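Local atomic coordinates of chloride intracellular channel Clic (Drosophila melanogaster, PDB entry 2YV7), a protein that may switch from a soluble GST-like globule to a membrane-inserted form that acts as a pH-dependent chloride ion channel. Residues Phe42-Tyr46 with Asn97-Glu101; Phe79-His83 with Leu92-Glu96; Pro85-Asp89 with Ile100-Ile104. The contacts are given in a common frame with arbitrary orientation. Residue numbers count along the deposited sequence, not the author numbering.

Contact 1: residues Phe42-Tyr46 with Asn97-Glu101; sequences FCQEY and NEKIE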
ATOM      1  N   PHE A  42      -2.813  -5.164  -1.289  1.00 26.24           N
ATOM      2  CA  PHE A  42      -1.789  -5.954  -2.029  1.00 24.77           C
ATOM      3  C   PHE A  42      -1.411  -5.301  -3.333  1.00 26.94           C
ATOM      4  O   PHE A  42      -0.238  -5.142  -3.619  1.00 27.38           O
ATOM      5  CB  PHE A  42      -2.254  -7.376  -2.242  1.00 28.13           C
ATOM      6  CG  PHE A  42      -2.328  -8.122  -0.983  1.00 29.69           C
ATOM      7  CD1 PHE A  42      -1.175  -8.677  -0.418  1.00 31.05           C
ATOM      8  CD2 PHE A  42      -3.546  -8.159  -0.285  1.00 32.98           C
ATOM      9  CE1 PHE A  42      -1.220  -9.325   0.806  1.00 37.36           C
ATOM     10  CE2 PHE A  42      -3.617  -8.783   0.952  1.00 36.32           C
ATOM     11  CZ  PHE A  42      -2.481  -9.380   1.495  1.00 36.55           C
ATOM     12  N   CYS A  43      -2.402  -4.857  -4.105  1.00 26.46           N
ATOM     13  CA  CYS A  43      -2.089  -4.098  -5.322  1.00 24.23           C
ATOM     14  C   CYS A  43      -1.224  -2.907  -4.965  1.00 26.36           C
ATOM     15  O   CYS A  43      -0.197  -2.700  -5.606  1.00 25.02           O
ATOM     16  CB  CYS A  43      -3.393  -3.629  -5.999  1.00 25.41           C
ATOM     17  SG  CYS A  43      -4.389  -5.013  -6.628  1.00 35.51           S
ATOM     18  N   GLN A  44      -1.555  -2.116  -3.916  1.00 22.31           N
ATOM     19  CA  GLN A  44      -0.770  -0.931  -3.703  1.00 24.12           C
ATOM     20  C   GLN A  44       0.675  -1.275  -3.270  1.00 23.85           C
ATOM     21  O   GLN A  44       1.652  -0.634  -3.690  1.00 22.08           O
ATOM     22  CB  GLN A  44      -1.485   0.051  -2.711  1.00 23.21           C
ATOM     23  CG  GLN A  44      -0.736   1.399  -2.789  1.00 24.07           C
ATOM     24  CD  GLN A  44      -1.163   2.499  -1.817  1.00 22.48           C
ATOM     25  OE1 GLN A  44      -2.146   2.371  -1.115  1.00 22.88           O
ATOM     26  NE2 GLN A  44      -0.398   3.618  -1.817  1.00 23.04           N
ATOM     27  N   GLU A  45       0.791  -2.292  -2.424  1.00 22.63           N
ATOM     28  CA  GLU A  45       2.093  -2.704  -1.896  1.00 22.79           C
ATOM     29  C   GLU A  45       3.030  -3.100  -3.088  1.00 25.09           C
ATOM     30  O   GLU A  45       4.160  -2.649  -3.164  1.00 23.70           O
ATOM     31  CB  GLU A  45       1.955  -3.888  -0.936  1.00 22.36           C
ATOM     32  CG  GLU A  45       3.354  -4.276  -0.471  1.00 28.51           C
ATOM     33  CD  GLU A  45       3.409  -5.389   0.571  1.00 29.22           C
ATOM     34  OE1 GLU A  45       2.379  -5.764   1.093  1.00 26.31           O
ATOM     35  OE2 GLU A  45       4.518  -5.912   0.872  1.00 26.78           O
ATOM     36  N   TYR A  46       2.530  -3.934  -3.964  1.00 24.18           N
ATOM     37  CA  TYR A  46       3.358  -4.447  -5.092  1.00 25.08           C
ATOM     38  C   TYR A  46       3.544  -3.373  -6.176  1.00 27.38           C
ATOM     39  O   TYR A  46       4.612  -3.293  -6.781  1.00 28.07           O
ATOM     40  CB  TYR A  46       2.856  -5.801  -5.637  1.00 25.59           C
ATOM     41  CG  TYR A  46       2.702  -6.857  -4.561  1.00 25.02           C
ATOM     42  CD1 TYR A  46       3.532  -6.839  -3.427  1.00 25.23           C
ATOM     43  CD2 TYR A  46       1.655  -7.795  -4.593  1.00 26.22           C
ATOM     44  CE1 TYR A  46       3.369  -7.752  -2.379  1.00 25.55           C
ATOM     45  CE2 TYR A  46       1.507  -8.718  -3.563  1.00 24.92           C
ATOM     46  CZ  TYR A  46       2.362  -8.681  -2.464  1.00 24.62           C
ATOM     47  OH  TYR A  46       2.171  -9.585  -1.416  1.00 32.18           O
ATOM     48  N   ASN A  97      -0.218 -14.029  -4.147  1.00 36.82           N
ATOM     49  CA  ASN A  97       0.515 -12.863  -3.598  1.00 34.58           C
ATOM     50  C   ASN A  97       1.861 -13.204  -2.976  1.00 30.56           C
ATOM     51  O   ASN A  97       2.851 -12.509  -3.222  1.00 35.20           O
ATOM     52  CB  ASN A  97      -0.355 -12.078  -2.601  1.00 30.80           C
ATOM     53  CG  ASN A  97      -1.638 -11.585  -3.234  1.00 37.12           C
ATOM     54  OD1 ASN A  97      -1.684 -11.329  -4.438  1.00 32.77           O
ATOM     55  ND2 ASN A  97      -2.705 -11.479  -2.429  1.00 34.53           N
ATOM     56  N   GLU A  98       1.910 -14.275  -2.178  1.00 31.80           N
ATOM     57  CA  GLU A  98       3.181 -14.677  -1.558  1.00 37.09           C
ATOM     58  C   GLU A  98       4.239 -14.981  -2.606  1.00 34.64           C
ATOM     59  O   GLU A  98       5.429 -14.691  -2.395  1.00 39.04           O
ATOM     60  CB  GLU A  98       3.014 -15.871  -0.607  1.00 45.10           C
ATOM     61  CG  GLU A  98       4.220 -16.052   0.326  1.00 50.06           C
ATOM     62  CD  GLU A  98       3.994 -17.078   1.424  1.00 50.68           C
ATOM     63  OE1 GLU A  98       2.830 -17.483   1.658  1.00 54.35           O
ATOM     64  OE2 GLU A  98       4.997 -17.480   2.056  1.00 53.49           O
ATOM     65  N   LYS A  99       3.811 -15.523  -3.742  1.00 35.69           N
ATOM     66  CA  LYS A  99       4.746 -15.838  -4.849  1.00 36.52           C
ATOM     67  C   LYS A  99       5.168 -14.600  -5.632  1.00 33.18           C
ATOM     68  O   LYS A  99       6.294 -14.542  -6.093  1.00 31.59           O
ATOM     69  CB  LYS A  99       4.206 -16.930  -5.784  1.00 40.57           C
ATOM     70  CG  LYS A  99       3.773 -18.193  -5.060  1.00 42.69           C
ATOM     71  CD  LYS A  99       3.459 -19.328  -6.023  1.00 46.23           C
ATOM     72  CE  LYS A  99       2.819 -20.485  -5.261  1.00 47.95           C
ATOM     73  NZ  LYS A  99       2.820 -21.722  -6.089  1.00 50.98           N
ATOM     74  N   ILE A 100       4.272 -13.602  -5.748  1.00 31.10           N
ATOM     75  CA  ILE A 100       4.629 -12.312  -6.322  1.00 31.92           C
ATOM     76  C   ILE A 100       5.744 -11.669  -5.540  1.00 30.10           C
ATOM     77  O   ILE A 100       6.721 -11.199  -6.118  1.00 34.02           O
ATOM     78  CB  ILE A 100       3.394 -11.349  -6.429  1.00 33.20           C
ATOM     79  CG1 ILE A 100       2.335 -11.970  -7.367  1.00 32.26           C
ATOM     80  CG2 ILE A 100       3.841  -9.942  -6.845  1.00 29.77           C
ATOM     81  CD1 ILE A 100       1.025 -11.199  -7.524  1.00 32.52           C
ATOM     82  N   GLU A 101       5.611 -11.631  -4.201  1.00 32.24           N
ATOM     83  CA  GLU A 101       6.727 -11.126  -3.356  1.00 33.71           C
ATOM     84  C   GLU A 101       8.033 -11.839  -3.588  1.00 37.44           C
ATOM     85  O   GLU A 101       9.075 -11.207  -3.835  1.00 32.85           O
ATOM     86  CB  GLU A 101       6.392 -11.261  -1.861  1.00 36.98           C
ATOM     87  CG  GLU A 101       5.465 -10.235  -1.472  1.00 34.32           C
ATOM     88  CD  GLU A 101       5.313  -9.976   0.050  1.00 38.46           C
ATOM     89  OE1 GLU A 101       6.217 -10.232   0.899  1.00 34.54           O
ATOM     90  OE2 GLU A 101       4.240  -9.454   0.353  1.00 35.33           O
TER
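This is a helix-helix contact between helix 41-55 and helix 97-107, partly buried within the N-terminal domain. The axes of segments 42-46 and 97-101 run nearly parallel, 6° apart in direction, and pass 11.5 Å from each other, so long side chains must bridge the gap. Tyr-46 does most of this work. The CG2 methyl of Ile-100 sits over one face of its ring, 4.2 Å from the ring centroid, a CH-pi contact, and at the ring edge Tyr-46 OH donates a hydrogen bond of 2.7 Å to Glu-101 OE2. In the thioredoxin-like fold shared with GSTs, these two helices lie side by side against the sheet. One turn earlier the pattern repeats more loosely, with Asn-97 ND2 lying 3.7 Å from Phe-42 CG over the face of that ring. Glu-45 OE2 approaches Glu-101 OE2 to 3.6 Å, placing like charges together beside helix 173-193, which Glu-45 also touches. Segment 42-46 begins the region predicted to span the membrane after insertion.

Contact 2: residues Phe79-His83 with Leu92-Glu96; sequences FEATH and LAILE. With CA (calcium ion), chain B.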
ATOM      1  N   PHE A  79      -6.248 -16.507 -16.584  1.00 66.77           N
ATOM      2  CA  PHE A  79      -5.944 -16.516 -15.165  1.00 65.42           C
ATOM      3  C   PHE A  79      -6.961 -17.355 -14.396  1.00 72.95           C
ATOM      4  O   PHE A  79      -6.636 -17.953 -13.362  1.00 75.46           O
ATOM      5  CB  PHE A  79      -5.872 -15.069 -14.652  1.00 55.51           C
ATOM      6  CG  PHE A  79      -4.964 -14.180 -15.479  1.00 51.25           C
ATOM      7  CD1 PHE A  79      -3.618 -14.483 -15.625  1.00 49.26           C
ATOM      8  CD2 PHE A  79      -5.466 -13.051 -16.114  1.00 50.80           C
ATOM      9  CE1 PHE A  79      -2.799 -13.672 -16.372  1.00 48.18           C
ATOM     10  CE2 PHE A  79      -4.647 -12.231 -16.875  1.00 49.21           C
ATOM     11  CZ  PHE A  79      -3.308 -12.549 -17.014  1.00 49.82           C
ATOM     12  N   GLU A  80      -8.179 -17.422 -14.939  1.00 77.51           N
ATOM     13  CA  GLU A  80      -9.301 -18.141 -14.327  1.00 78.11           C
ATOM     14  C   GLU A  80      -9.791 -17.473 -13.035  1.00 75.46           C
ATOM     15  O   GLU A  80     -10.305 -16.351 -13.063  1.00 73.41           O
ATOM     16  CB  GLU A  80      -8.976 -19.629 -14.098  1.00 82.39           C
ATOM     17  CG  GLU A  80      -9.487 -20.570 -15.186  1.00 85.49           C
ATOM     18  CD  GLU A  80      -9.771 -21.979 -14.658  1.00 86.01           C
ATOM     19  OE1 GLU A  80     -10.211 -22.112 -13.486  1.00 86.83           O
ATOM     20  OE2 GLU A  80      -9.564 -22.953 -15.419  1.00 86.36           O
ATOM     21  N   ALA A  81      -9.629 -18.168 -11.912  1.00 73.36           N
ATOM     22  CA  ALA A  81     -10.283 -17.777 -10.667  1.00 71.25           C
ATOM     23  C   ALA A  81      -9.439 -16.843  -9.779  1.00 69.29           C
ATOM     24  O   ALA A  81      -9.850 -16.489  -8.664  1.00 70.78           O
ATOM     25  CB  ALA A  81     -10.706 -19.023  -9.893  1.00 72.51           C
ATOM     26  N   THR A  82      -8.271 -16.437 -10.274  1.00 62.68           N
ATOM     27  CA  THR A  82      -7.355 -15.624  -9.473  1.00 56.83           C
ATOM     28  C   THR A  82      -7.631 -14.107  -9.562  1.00 53.85           C
ATOM     29  O   THR A  82      -7.804 -13.537 -10.653  1.00 50.49           O
ATOM     30  CB  THR A  82      -5.872 -15.990  -9.730  1.00 56.74           C
ATOM     31  OG1 THR A  82      -5.019 -14.948  -9.231  1.00 54.99           O
ATOM     32  CG2 THR A  82      -5.616 -16.203 -11.215  1.00 54.33           C
ATOM     33  N   HIS A  83      -7.687 -13.489  -8.385  1.00 49.91           N
ATOM     34  CA  HIS A  83      -7.858 -12.044  -8.224  1.00 50.35           C
ATOM     35  C   HIS A  83      -6.542 -11.271  -8.331  1.00 44.24           C
ATOM     36  O   HIS A  83      -5.492 -11.790  -7.935  1.00 40.61           O
ATOM     37  CB  HIS A  83      -8.446 -11.773  -6.837  1.00 56.75           C
ATOM     38  CG  HIS A  83      -9.914 -12.025  -6.754  1.00 59.64           C
ATOM     39  ND1 HIS A  83     -10.440 -13.290  -6.599  1.00 61.29           N
ATOM     40  CD2 HIS A  83     -10.970 -11.182  -6.822  1.00 61.44           C
ATOM     41  CE1 HIS A  83     -11.759 -13.214  -6.559  1.00 61.71           C
ATOM     42  NE2 HIS A  83     -12.107 -11.946  -6.691  1.00 62.12           N
ATOM     43  N   LEU A  92       5.223 -15.133 -18.275  1.00 49.45           N
ATOM     44  CA  LEU A  92       5.050 -15.896 -17.052  1.00 46.61           C
ATOM     45  C   LEU A  92       4.152 -15.077 -16.120  1.00 45.22           C
ATOM     46  O   LEU A  92       4.450 -13.917 -15.843  1.00 41.82           O
ATOM     47  CB  LEU A  92       6.414 -16.095 -16.407  1.00 51.15           C
ATOM     48  CG  LEU A  92       6.613 -16.896 -15.123  1.00 54.66           C
ATOM     49  CD1 LEU A  92       6.444 -18.399 -15.348  1.00 52.36           C
ATOM     50  CD2 LEU A  92       8.025 -16.589 -14.623  1.00 52.07           C
ATOM     51  N   ALA A  93       3.053 -15.671 -15.665  1.00 33.12           N
ATOM     52  CA  ALA A  93       2.128 -14.944 -14.792  1.00 38.64           C
ATOM     53  C   ALA A  93       2.235 -15.498 -13.387  1.00 40.70           C
ATOM     54  O   ALA A  93       1.970 -16.709 -13.151  1.00 37.59           O
ATOM     55  CB  ALA A  93       0.678 -15.086 -15.293  1.00 38.45           C
ATOM     56  N   ILE A  94       2.614 -14.613 -12.456  1.00 38.17           N
ATOM     57  CA  ILE A  94       2.639 -14.943 -11.029  1.00 36.08           C
ATOM     58  C   ILE A  94       1.282 -14.568 -10.394  1.00 36.77           C
ATOM     59  O   ILE A  94       0.862 -13.397 -10.431  1.00 34.93           O
ATOM     60  CB  ILE A  94       3.842 -14.253 -10.286  1.00 36.70           C
ATOM     61  CG1 ILE A  94       5.136 -14.238 -11.121  1.00 39.31           C
ATOM     62  CG2 ILE A  94       4.112 -14.920  -8.920  1.00 34.26           C
ATOM     63  CD1 ILE A  94       5.692 -15.615 -11.430  1.00 40.36           C
ATOM     64  N   LEU A  95       0.600 -15.550  -9.807  1.00 38.29           N
ATOM     65  CA  LEU A  95      -0.804 -15.392  -9.384  1.00 38.41           C
ATOM     66  C   LEU A  95      -1.080 -15.285  -7.876  1.00 39.37           C
ATOM     67  O   LEU A  95      -2.038 -14.599  -7.442  1.00 38.93           O
ATOM     68  CB  LEU A  95      -1.639 -16.552  -9.939  1.00 42.50           C
ATOM     69  CG  LEU A  95      -1.427 -16.843 -11.422  1.00 42.42           C
ATOM     70  CD1 LEU A  95      -2.073 -18.171 -11.835  1.00 43.96           C
ATOM     71  CD2 LEU A  95      -1.858 -15.661 -12.323  1.00 41.63           C
ATOM     72  N   GLU A  96      -0.290 -15.988  -7.075  1.00 36.77           N
ATOM     73  CA  GLU A  96      -0.467 -15.957  -5.633  1.00 38.91           C
ATOM     74  C   GLU A  96       0.358 -14.811  -5.070  1.00 35.58           C
ATOM     75  O   GLU A  96       1.514 -14.637  -5.461  1.00 34.46           O
ATOM     76  CB  GLU A  96      -0.022 -17.303  -5.060  1.00 47.07           C
ATOM     77  CG  GLU A  96      -0.809 -18.470  -5.673  1.00 54.02           C
ATOM     78  CD  GLU A  96      -0.431 -19.832  -5.089  1.00 57.18           C
ATOM     79  OE1 GLU A  96      -0.322 -19.930  -3.839  1.00 58.23           O
ATOM     80  OE2 GLU A  96      -0.258 -20.805  -5.882  1.00 58.19           O
TER
HETATM   81 CA    CA B 261      -3.300 -12.431  -6.596  1.00 38.31          CA
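A calcium site built largely from backbone carbonyls joins the loop of residues 79-83 to the end of the edge strand 92-94. His-83 O and Leu-95 O each bind the ion at 2.6 Å, one from either segment, while Pro-85 O and Asn-97 complete the protein's share of the site. Thr-82 packs just beneath: its OG1 gives a weak hydrogen bond of 3.4 Å to His-83 O and lies 3.8 Å from Leu-95 CB. Further along, the bridge turns apolar. The ring of Phe-79 presents its edge to Ala-93, with CE1 3.9 Å from Ala-93 CB, and its CD1 meets Leu-95 CD2 at the same distance of 3.9 Å. Glu-96, the N-cap of helix 97-107, follows directly on the liganding Leu-95. Since carbonyl oxygens carry no net charge and none of the four protein residues at the ion is acidic, binding here rests on the path of the main chain, and the cation links two surface segments that otherwise share only modest side-chain contacts.

Contact 3: residues Pro85-Asp89 with Ile100-Ile104; sequences PILID and IERHI. With CA (calcium ion), chain B.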
ATOM      1  N   PRO A  85      -3.640  -8.671  -7.145  1.00 31.29           N
ATOM      2  CA  PRO A  85      -2.700  -8.390  -8.214  1.00 26.66           C
ATOM      3  C   PRO A  85      -2.169  -9.672  -8.830  1.00 29.71           C
ATOM      4  O   PRO A  85      -2.151 -10.732  -8.196  1.00 31.62           O
ATOM      5  CB  PRO A  85      -1.539  -7.704  -7.508  1.00 26.68           C
ATOM      6  CG  PRO A  85      -1.590  -8.234  -6.121  1.00 30.89           C
ATOM      7  CD  PRO A  85      -3.029  -8.501  -5.806  1.00 29.74           C
ATOM      8  N   ILE A  86      -1.733  -9.515 -10.061  1.00 31.76           N
ATOM      9  CA  ILE A  86      -1.083 -10.567 -10.833  1.00 29.61           C
ATOM     10  C   ILE A  86       0.109  -9.923 -11.467  1.00 30.43           C
ATOM     11  O   ILE A  86       0.005  -8.829 -12.031  1.00 30.11           O
ATOM     12  CB  ILE A  86      -2.055 -11.104 -11.931  1.00 34.08           C
ATOM     13  CG1 ILE A  86      -3.183 -11.907 -11.282  1.00 32.40           C
ATOM     14  CG2 ILE A  86      -1.235 -11.912 -12.989  1.00 34.32           C
ATOM     15  CD1 ILE A  86      -4.490 -11.999 -12.114  1.00 38.77           C
ATOM     16  N   LEU A  87       1.283 -10.581 -11.395  1.00 30.06           N
ATOM     17  CA  LEU A  87       2.510  -9.984 -11.916  1.00 28.20           C
ATOM     18  C   LEU A  87       2.951 -10.773 -13.179  1.00 31.93           C
ATOM     19  O   LEU A  87       3.024 -11.987 -13.127  1.00 32.60           O
ATOM     20  CB  LEU A  87       3.636 -10.016 -10.872  1.00 30.82           C
ATOM     21  CG  LEU A  87       5.035  -9.477 -11.171  1.00 32.12           C
ATOM     22  CD1 LEU A  87       5.829  -9.243  -9.916  1.00 34.33           C
ATOM     23  CD2 LEU A  87       5.877 -10.419 -12.079  1.00 39.59           C
ATOM     24  N   ILE A  88       3.146 -10.069 -14.285  1.00 34.40           N
ATOM     25  CA  ILE A  88       3.473 -10.749 -15.570  1.00 35.45           C
ATOM     26  C   ILE A  88       4.860 -10.293 -15.964  1.00 37.62           C
ATOM     27  O   ILE A  88       5.121  -9.097 -16.154  1.00 41.34           O
ATOM     28  CB  ILE A  88       2.440 -10.489 -16.717  1.00 37.94           C
ATOM     29  CG1 ILE A  88       1.002 -10.785 -16.267  1.00 43.08           C
ATOM     30  CG2 ILE A  88       2.794 -11.371 -17.962  1.00 42.16           C
ATOM     31  CD1 ILE A  88      -0.043 -10.545 -17.350  1.00 43.65           C
ATOM     32  N   ASP A  89       5.754 -11.278 -16.033  1.00 43.91           N
ATOM     33  CA  ASP A  89       7.179 -11.081 -16.313  1.00 45.06           C
ATOM     34  C   ASP A  89       7.494 -11.893 -17.595  1.00 50.61           C
ATOM     35  O   ASP A  89       7.596 -13.121 -17.532  1.00 46.60           O
ATOM     36  CB  ASP A  89       7.973 -11.617 -15.108  1.00 48.98           C
ATOM     37  CG  ASP A  89       9.490 -11.416 -15.225  1.00 49.52           C
ATOM     38  OD1 ASP A  89      10.007 -10.900 -16.251  1.00 51.70           O
ATOM     39  OD2 ASP A  89      10.188 -11.799 -14.252  1.00 50.72           O
ATOM     40  N   ILE A 100       4.272 -13.602  -5.748  1.00 31.10           N
ATOM     41  CA  ILE A 100       4.629 -12.312  -6.322  1.00 31.92           C
ATOM     42  C   ILE A 100       5.744 -11.669  -5.540  1.00 30.10           C
ATOM     43  O   ILE A 100       6.721 -11.199  -6.118  1.00 34.02           O
ATOM     44  CB  ILE A 100       3.394 -11.349  -6.429  1.00 33.20           C
ATOM     45  CG1 ILE A 100       2.335 -11.970  -7.367  1.00 32.26           C
ATOM     46  CG2 ILE A 100       3.841  -9.942  -6.845  1.00 29.77           C
ATOM     47  CD1 ILE A 100       1.025 -11.199  -7.524  1.00 32.52           C
ATOM     48  N   GLU A 101       5.611 -11.631  -4.201  1.00 32.24           N
ATOM     49  CA  GLU A 101       6.727 -11.126  -3.356  1.00 33.71           C
ATOM     50  C   GLU A 101       8.033 -11.839  -3.588  1.00 37.44           C
ATOM     51  O   GLU A 101       9.075 -11.207  -3.835  1.00 32.85           O
ATOM     52  CB  GLU A 101       6.392 -11.261  -1.861  1.00 36.98           C
ATOM     53  CG  GLU A 101       5.465 -10.235  -1.472  1.00 34.32           C
ATOM     54  CD  GLU A 101       5.313  -9.976   0.050  1.00 38.46           C
ATOM     55  OE1 GLU A 101       6.217 -10.232   0.899  1.00 34.54           O
ATOM     56  OE2 GLU A 101       4.240  -9.454   0.353  1.00 35.33           O
ATOM     57  N   ARG A 102       7.962 -13.161  -3.484  1.00 38.65           N
ATOM     58  CA  ARG A 102       9.106 -14.030  -3.641  1.00 45.90           C
ATOM     59  C   ARG A 102       9.727 -13.764  -4.998  1.00 41.53           C
ATOM     60  O   ARG A 102      10.937 -13.642  -5.086  1.00 38.07           O
ATOM     61  CB  ARG A 102       8.679 -15.499  -3.460  1.00 52.03           C
ATOM     62  CG  ARG A 102       9.758 -16.442  -2.942  1.00 61.86           C
ATOM     63  CD  ARG A 102       9.129 -17.664  -2.249  1.00 61.35           C
ATOM     64  NE  ARG A 102      10.103 -18.400  -1.428  1.00 67.59           N
ATOM     65  CZ  ARG A 102      10.519 -19.654  -1.651  1.00 67.45           C
ATOM     66  NH1 ARG A 102      10.042 -20.367  -2.675  1.00 69.34           N
ATOM     67  NH2 ARG A 102      11.414 -20.205  -0.831  1.00 69.34           N
ATOM     68  N   HIS A 103       8.898 -13.610  -6.035  1.00 39.25           N
ATOM     69  CA  HIS A 103       9.406 -13.326  -7.397  1.00 34.72           C
ATOM     70  C   HIS A 103      10.106 -11.974  -7.500  1.00 34.69           C
ATOM     71  O   HIS A 103      11.173 -11.860  -8.100  1.00 40.22           O
ATOM     72  CB  HIS A 103       8.287 -13.399  -8.426  1.00 34.54           C
ATOM     73  CG  HIS A 103       8.768 -13.387  -9.836  1.00 38.41           C
ATOM     74  ND1 HIS A 103       8.959 -12.219 -10.545  1.00 38.68           N
ATOM     75  CD2 HIS A 103       9.137 -14.401 -10.662  1.00 36.85           C
ATOM     76  CE1 HIS A 103       9.390 -12.513 -11.760  1.00 39.16           C
ATOM     77  NE2 HIS A 103       9.516 -13.825 -11.852  1.00 39.83           N
ATOM     78  N   ILE A 104       9.520 -10.933  -6.894  1.00 32.70           N
ATOM     79  CA  ILE A 104      10.139  -9.630  -6.909  1.00 32.21           C
ATOM     80  C   ILE A 104      11.483  -9.713  -6.230  1.00 33.44           C
ATOM     81  O   ILE A 104      12.478  -9.238  -6.786  1.00 43.34           O
ATOM     82  CB  ILE A 104       9.231  -8.523  -6.233  1.00 32.40           C
ATOM     83  CG1 ILE A 104       7.961  -8.389  -7.062  1.00 30.61           C
ATOM     84  CG2 ILE A 104       9.978  -7.143  -6.186  1.00 32.31           C
ATOM     85  CD1 ILE A 104       6.919  -7.413  -6.463  1.00 35.00           C
TER
HETATM   86 CA    CA B 261      -3.300 -12.431  -6.596  1.00 38.31          CA
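A helix laid on a strand fits by lodging side chains in the spaces between its neighbour's, and here each partner supplies one prominent knob. From the strand comes Leu-87, whose CD1 drops between two residues one helical turn apart, 3.7 Å from Ile-100 CG2 and 3.7 Å from Ile-104 CG1; its other methyl, CD2, rests against the ring of His-103, so that three helix residues line its hollow. The helix answers with Ile-100. Extended from the helix, its side chain carries CD1 into the dip where the strand starts, 3.3 Å from Pro-85 O, 4.2 Å from Pro-85 CG and 4.0 Å from Ile-86 CA. At the far end of the strand Asp-89 lies beside the His-103 side chain. The axes of strand 86-89 and helix segment 100-104 pass 9.7 Å apart at 35°, with both elements heading in broadly the same direction. Pro-85 follows a cis peptide bond, a hallmark of thioredoxin-like domains, and its carbonyl also binds the calcium ion. The CA-to-CB bonds of Ile-86 and Ile-88 point away from the helix, and their side chains touch Leu-95 and Phe-79 respectively. Strand 86-89 lies between strands 22-28 and 92-94, antiparallel to both, while Pro-85 and Ile-100 also touch Tyr-46 of helix 41-55 and Ile-104 meets Phe-115.

How the contacts relate
Taken together, the three contacts trace a passage from core to surface within one thioredoxin-like domain. Contact 3 is the buried one, a mainly apolar fit of strand to helix; contact 1, partly buried, uses the same helix 97-107 but turns to aromatic and polar groups in the space between two helices; contact 2, at the surface, relies on a metal and few apolar touches. Ile-100 serves both contacts 1 and 3, and Pro-85 of contact 3 wedges against Phe-42 and Tyr-46. Strands 86-89 and 92-94 are sheet neighbours, tying contact 2 to contact 3, and Ile-94 packs on Ile-100. The calcium ion draws ligands from all three contacts.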